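Local coordinates for protein LEOA (Escherichia coli, PDB 4AUR) that probably binds and hydrolyses GTP as a bacterial dynamin of enterotoxigenic Escherichia coli, the pathogen that makes LT toxin, at residues Arg132-Ala138 and Asp165-Leu169; Gly365-His371 and Trp457-Leu462. Numbering follows the deposited sequence.

Contact 1: residues Arg132-Ala138 and Asp165-Leu169; sequences RRYISEA and DLNKL
Residues 132-136 form the last turn of helix 129-136, closed by Ser-136 N to Arg-132 O at 2.8 Å, and face the C-terminal end of helix 156-165 and the turn after it; Ser-136 and Leu-166 have the nearest CA atoms, 6.3 Å apart. Arg-132, chi1 m, chi2 t, chi3 p and chi4 near 94°, swings its guanidinium to Asp-165 (chi1 t) in a two-pronged salt bridge, NH1 to OD2 at 2.9 Å and NH2 to OD1 at 3.0 Å, while Leu-166 CD2 covers one guanidinium face. Ile-135 CG2 meets Leu-166 CD1 at 3.9 Å, both side chains packing on Trp-161. In the P-loop GTPase fold expected of a dynamin, these helix ends lead into the adjacent parallel strands 140-146 and 172-177. Beyond Ser-136, Glu-137 leaves the helix, exposing carbonyls to Lys-168, whose NZ donates to Ser-136 O at 2.7 Å and Ala-138 O at 3.0 Å. Asn-167, phi 71°, turns the chain so that Lys-168, chi1 to chi3 all m, curls back to the helix end.

Contact 2: residues Gly365-His371 and Trp457-Leu462; sequences GVGFKLH and WEATKL
Trp-457, with chi1 t and chi2 near 85°, lays its indole against the first turn of helix 368-408. His-371, chi1 t and chi2 near 77°, stacks face-to-face on the five-membered ring of Trp-457, centroids 3.7 Å apart and planes at 20°. The packing is reciprocal: CH-pi contacts put His-371 CB 4.1 Å from the Trp-457 five-membered-ring centroid and Trp-457 CB 4.1 Å from the His-371 ring centroid. Phe-368, chi1 t and chi2 67°, completes the aromatic cluster obliquely, CD1 3.7 Å from Trp-457 CZ3, its centroid 5.9 Å from that of the Trp-457 six-membered ring and the planes at 54°. Gly-367, the N-cap residue, brings its C within 3.4 Å of Trp-457 CH2; a CB there would crowd the indole. In the dynamin-like helical domain, the residues just before helix 368-408 join the extended segment 457-462 by a single antiparallel bridge, the hydrogen-bonded pair Val-366 and Thr-460 (CA-CA 5.3 Å): Val-366 N to Thr-460 O at 2.9 Å, Thr-460 N to Val-366 O at 3.1 Å. Gly-365 CA lies 4.4 Å from Lys-461 CA and, at phi 133° and psi -155°, 3.5 Å from Thr-460 O, where a CB would clash. Ala-459 CB, pointing toward 365-371, lies 3.8 Å from Val-366 O. Val-366, chi1 t, sets CG2 3.7 Å from Leu-462 CG; Val-366 also rests on Leu-359 and Leu-462 on Met-355, both of helix 351-359.

Contacts 1 and 2 lie on opposite sides of the centre of this elongated chain, their own centres about 108 Å apart and their nearest atoms about 93 Å apart. They follow one another along the chain and belong to different parts of a dynamin: contact 1 to what is probably the GTP-binding head, whose probable P-loop includes Gly-60, Lys-66 and Thr-67, and contact 2 to the helical region, its centre about 69 Å from the chain centre, against about 41 Å for contact 1. Ile-135 of contact 1 touches Ala-57 on strand 54-60, which leads to that loop. Contact 2 spans 85 intervening residues, 55 of them helical and none in a strand, against 26 in contact 1.

Contact 1: residues Arg132-Ala138 and Asp165-Leu169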
# COMPACT_ATOMS: atom_id res chain seq x y z
N ARG A 132 -7.69 -36.22 -27.40
CA ARG A 132 -7.65 -35.56 -26.10
C ARG A 132 -7.53 -34.03 -26.24
O ARG A 132 -8.26 -33.26 -25.57
CB ARG A 132 -6.49 -36.12 -25.28
CG ARG A 132 -6.64 -37.60 -24.87
CD ARG A 132 -5.32 -38.14 -24.35
NE ARG A 132 -4.94 -37.47 -23.11
CZ ARG A 132 -5.22 -37.90 -21.88
NH1 ARG A 132 -5.84 -39.06 -21.70
NH2 ARG A 132 -4.87 -37.17 -20.84
N ARG A 133 -6.63 -33.56 -27.11
CA ARG A 133 -6.51 -32.12 -27.35
C ARG A 133 -7.79 -31.51 -27.93
O ARG A 133 -8.19 -30.42 -27.56
CB ARG A 133 -5.34 -31.85 -28.27
CG ARG A 133 -4.88 -30.40 -28.40
CD ARG A 133 -3.75 -30.25 -29.41
NE ARG A 133 -3.00 -31.50 -29.51
CZ ARG A 133 -2.53 -32.04 -30.63
NH1 ARG A 133 -2.67 -31.43 -31.80
NH2 ARG A 133 -1.89 -33.20 -30.58
N TYR A 134 -8.46 -32.19 -28.84
CA TYR A 134 -9.61 -31.59 -29.49
C TYR A 134 -10.77 -31.49 -28.52
O TYR A 134 -11.51 -30.52 -28.54
CB TYR A 134 -10.02 -32.36 -30.76
CG TYR A 134 -9.48 -31.73 -32.03
CD1 TYR A 134 -8.17 -31.92 -32.43
CD2 TYR A 134 -10.28 -30.92 -32.82
CE1 TYR A 134 -7.68 -31.33 -33.57
CE2 TYR A 134 -9.80 -30.32 -33.97
CZ TYR A 134 -8.50 -30.54 -34.34
OH TYR A 134 -8.02 -29.95 -35.49
N ILE A 135 -10.92 -32.47 -27.64
CA ILE A 135 -11.98 -32.39 -26.64
C ILE A 135 -11.62 -31.49 -25.45
O ILE A 135 -12.48 -30.76 -24.95
CB ILE A 135 -12.45 -33.78 -26.22
CG1 ILE A 135 -13.23 -34.38 -27.38
CG2 ILE A 135 -13.38 -33.70 -25.02
CD1 ILE A 135 -13.33 -35.89 -27.35
N SER A 136 -10.36 -31.50 -25.02
CA SER A 136 -9.93 -30.51 -24.04
C SER A 136 -10.30 -29.11 -24.52
O SER A 136 -10.97 -28.36 -23.81
CB SER A 136 -8.43 -30.57 -23.80
OG SER A 136 -8.13 -31.57 -22.85
N GLU A 137 -9.87 -28.78 -25.75
CA GLU A 137 -10.04 -27.43 -26.34
C GLU A 137 -11.42 -27.18 -26.96
O GLU A 137 -11.54 -26.40 -27.88
CB GLU A 137 -8.90 -27.12 -27.37
CG GLU A 137 -7.54 -26.84 -26.72
CD GLU A 137 -6.33 -26.94 -27.67
OE1 GLU A 137 -6.54 -26.94 -28.90
OE2 GLU A 137 -5.17 -27.00 -27.15
N ALA A 138 -12.44 -27.87 -26.48
CA ALA A 138 -13.80 -27.55 -26.82
C ALA A 138 -14.43 -26.69 -25.73
O ALA A 138 -14.06 -26.76 -24.57
CB ALA A 138 -14.60 -28.82 -27.00
N ASP A 165 -9.77 -37.34 -16.01
CA ASP A 165 -8.55 -37.24 -16.82
C ASP A 165 -8.48 -35.85 -17.48
O ASP A 165 -7.52 -35.12 -17.25
CB ASP A 165 -8.54 -38.35 -17.86
CG ASP A 165 -7.15 -38.62 -18.46
OD1 ASP A 165 -6.18 -37.83 -18.26
OD2 ASP A 165 -7.04 -39.66 -19.16
N LEU A 166 -9.50 -35.49 -18.25
CA LEU A 166 -9.49 -34.25 -19.01
C LEU A 166 -10.01 -33.08 -18.23
O LEU A 166 -9.82 -31.94 -18.64
CB LEU A 166 -10.34 -34.36 -20.27
CG LEU A 166 -9.94 -35.41 -21.31
CD1 LEU A 166 -10.86 -35.26 -22.50
CD2 LEU A 166 -8.48 -35.29 -21.72
N ASN A 167 -10.70 -33.33 -17.13
CA ASN A 167 -10.95 -32.27 -16.17
C ASN A 167 -11.95 -31.24 -16.69
O ASN A 167 -11.84 -30.07 -16.37
CB ASN A 167 -9.58 -31.63 -15.81
CG ASN A 167 -9.66 -30.65 -14.66
OD1 ASN A 167 -8.99 -29.61 -14.69
ND2 ASN A 167 -10.50 -30.95 -13.66
N LYS A 168 -12.94 -31.69 -17.46
CA LYS A 168 -13.87 -30.79 -18.14
C LYS A 168 -15.27 -30.83 -17.57
O LYS A 168 -16.25 -30.65 -18.28
CB LYS A 168 -13.96 -31.14 -19.62
CG LYS A 168 -12.63 -31.12 -20.34
CD LYS A 168 -12.20 -29.70 -20.65
CE LYS A 168 -13.03 -29.16 -21.79
NZ LYS A 168 -12.86 -27.71 -21.95
N LEU A 169 -15.37 -31.03 -16.26
CA LEU A 169 -16.66 -31.05 -15.61
C LEU A 169 -17.34 -29.67 -15.67
O LEU A 169 -18.53 -29.58 -15.95
CB LEU A 169 -16.48 -31.54 -14.16
CG LEU A 169 -17.63 -31.66 -13.15
CD1 LEU A 169 -17.15 -32.43 -11.94
CD2 LEU A 169 -18.11 -30.31 -12.69

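Contact 2: residues Gly365-His371 and Trp457-Leu462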
# COMPACT_ATOMS: atom_id res chain seq x y z
N GLY A 365 37.61 42.10 47.24
CA GLY A 365 36.96 43.32 46.81
C GLY A 365 35.45 43.24 46.80
O GLY A 365 34.85 42.42 47.51
N VAL A 366 34.84 44.07 45.95
CA VAL A 366 33.39 44.22 45.92
C VAL A 366 32.82 43.52 44.71
O VAL A 366 33.47 43.47 43.68
CB VAL A 366 32.97 45.70 45.83
CG1 VAL A 366 31.56 45.87 46.36
CG2 VAL A 366 33.89 46.56 46.64
N GLY A 367 31.62 42.96 44.87
CA GLY A 367 30.83 42.44 43.77
C GLY A 367 30.33 41.00 43.88
O GLY A 367 29.50 40.58 43.08
N PHE A 368 30.83 40.23 44.83
CA PHE A 368 30.53 38.80 44.85
C PHE A 368 29.06 38.52 45.04
O PHE A 368 28.56 37.58 44.45
CB PHE A 368 31.32 38.10 45.98
CG PHE A 368 31.23 36.61 45.95
CD1 PHE A 368 31.80 35.90 44.92
CD2 PHE A 368 30.58 35.93 46.94
CE1 PHE A 368 31.73 34.53 44.87
CE2 PHE A 368 30.48 34.55 46.91
CZ PHE A 368 31.07 33.84 45.87
N LYS A 369 28.36 39.32 45.86
CA LYS A 369 26.97 39.02 46.18
C LYS A 369 26.06 39.34 45.01
O LYS A 369 25.05 38.68 44.80
CB LYS A 369 26.51 39.81 47.40
CG LYS A 369 25.23 39.28 48.03
CD LYS A 369 24.91 39.98 49.34
CE LYS A 369 23.82 39.25 50.12
NZ LYS A 369 23.69 39.81 51.51
N LEU A 370 26.41 40.38 44.27
CA LEU A 370 25.70 40.76 43.09
C LEU A 370 25.93 39.72 42.03
O LEU A 370 25.01 39.28 41.36
CB LEU A 370 26.23 42.08 42.59
CG LEU A 370 25.48 42.62 41.39
CD1 LEU A 370 24.01 42.77 41.75
CD2 LEU A 370 26.07 43.94 41.00
N HIS A 371 27.18 39.34 41.86
CA HIS A 371 27.55 38.37 40.87
C HIS A 371 26.72 37.08 41.00
O HIS A 371 26.09 36.61 40.07
CB HIS A 371 29.04 38.10 40.99
CG HIS A 371 29.48 36.84 40.36
ND1 HIS A 371 29.62 36.70 39.00
CD2 HIS A 371 29.82 35.65 40.90
CE1 HIS A 371 30.04 35.48 38.72
NE2 HIS A 371 30.16 34.81 39.86
N TRP A 457 35.61 34.41 37.82
CA TRP A 457 35.21 35.74 38.19
C TRP A 457 36.21 36.32 39.19
O TRP A 457 36.57 35.69 40.19
CB TRP A 457 33.81 35.69 38.78
CG TRP A 457 33.26 37.00 39.08
CD1 TRP A 457 32.61 37.85 38.23
CD2 TRP A 457 33.29 37.65 40.36
NE1 TRP A 457 32.24 38.99 38.90
CE2 TRP A 457 32.65 38.90 40.20
CE3 TRP A 457 33.81 37.30 41.61
CZ2 TRP A 457 32.51 39.80 41.26
CZ3 TRP A 457 33.68 38.20 42.65
CH2 TRP A 457 33.02 39.44 42.47
N GLU A 458 36.67 37.53 38.90
CA GLU A 458 37.50 38.28 39.82
C GLU A 458 36.62 39.39 40.35
O GLU A 458 35.85 39.96 39.60
CB GLU A 458 38.73 38.87 39.10
CG GLU A 458 39.59 37.85 38.33
CD GLU A 458 40.71 37.19 39.16
OE1 GLU A 458 41.03 37.68 40.28
OE2 GLU A 458 41.28 36.19 38.68
N ALA A 459 36.71 39.67 41.65
CA ALA A 459 36.10 40.86 42.24
C ALA A 459 36.85 42.15 41.90
O ALA A 459 38.01 42.14 41.52
CB ALA A 459 36.03 40.72 43.74
N THR A 460 36.17 43.28 42.10
CA THR A 460 36.74 44.59 41.85
C THR A 460 37.29 45.22 43.12
O THR A 460 36.54 45.45 44.06
CB THR A 460 35.66 45.51 41.26
OG1 THR A 460 35.16 44.91 40.06
CG2 THR A 460 36.22 46.91 40.97
N LYS A 461 38.60 45.49 43.15
CA LYS A 461 39.24 46.14 44.29
C LYS A 461 38.76 47.57 44.37
O LYS A 461 38.57 48.21 43.34
CB LYS A 461 40.76 46.16 44.14
CG LYS A 461 41.43 44.88 44.61
CD LYS A 461 42.80 44.70 43.98
CE LYS A 461 43.28 43.26 44.06
NZ LYS A 461 44.28 42.93 43.00
N LEU A 462 38.55 48.06 45.58
CA LEU A 462 38.12 49.44 45.77
C LEU A 462 39.33 50.34 45.80
O LEU A 462 40.40 49.96 46.27
CB LEU A 462 37.35 49.60 47.09
CG LEU A 462 35.84 49.71 46.98
CD1 LEU A 462 35.28 50.15 48.32
CD2 LEU A 462 35.40 50.67 45.88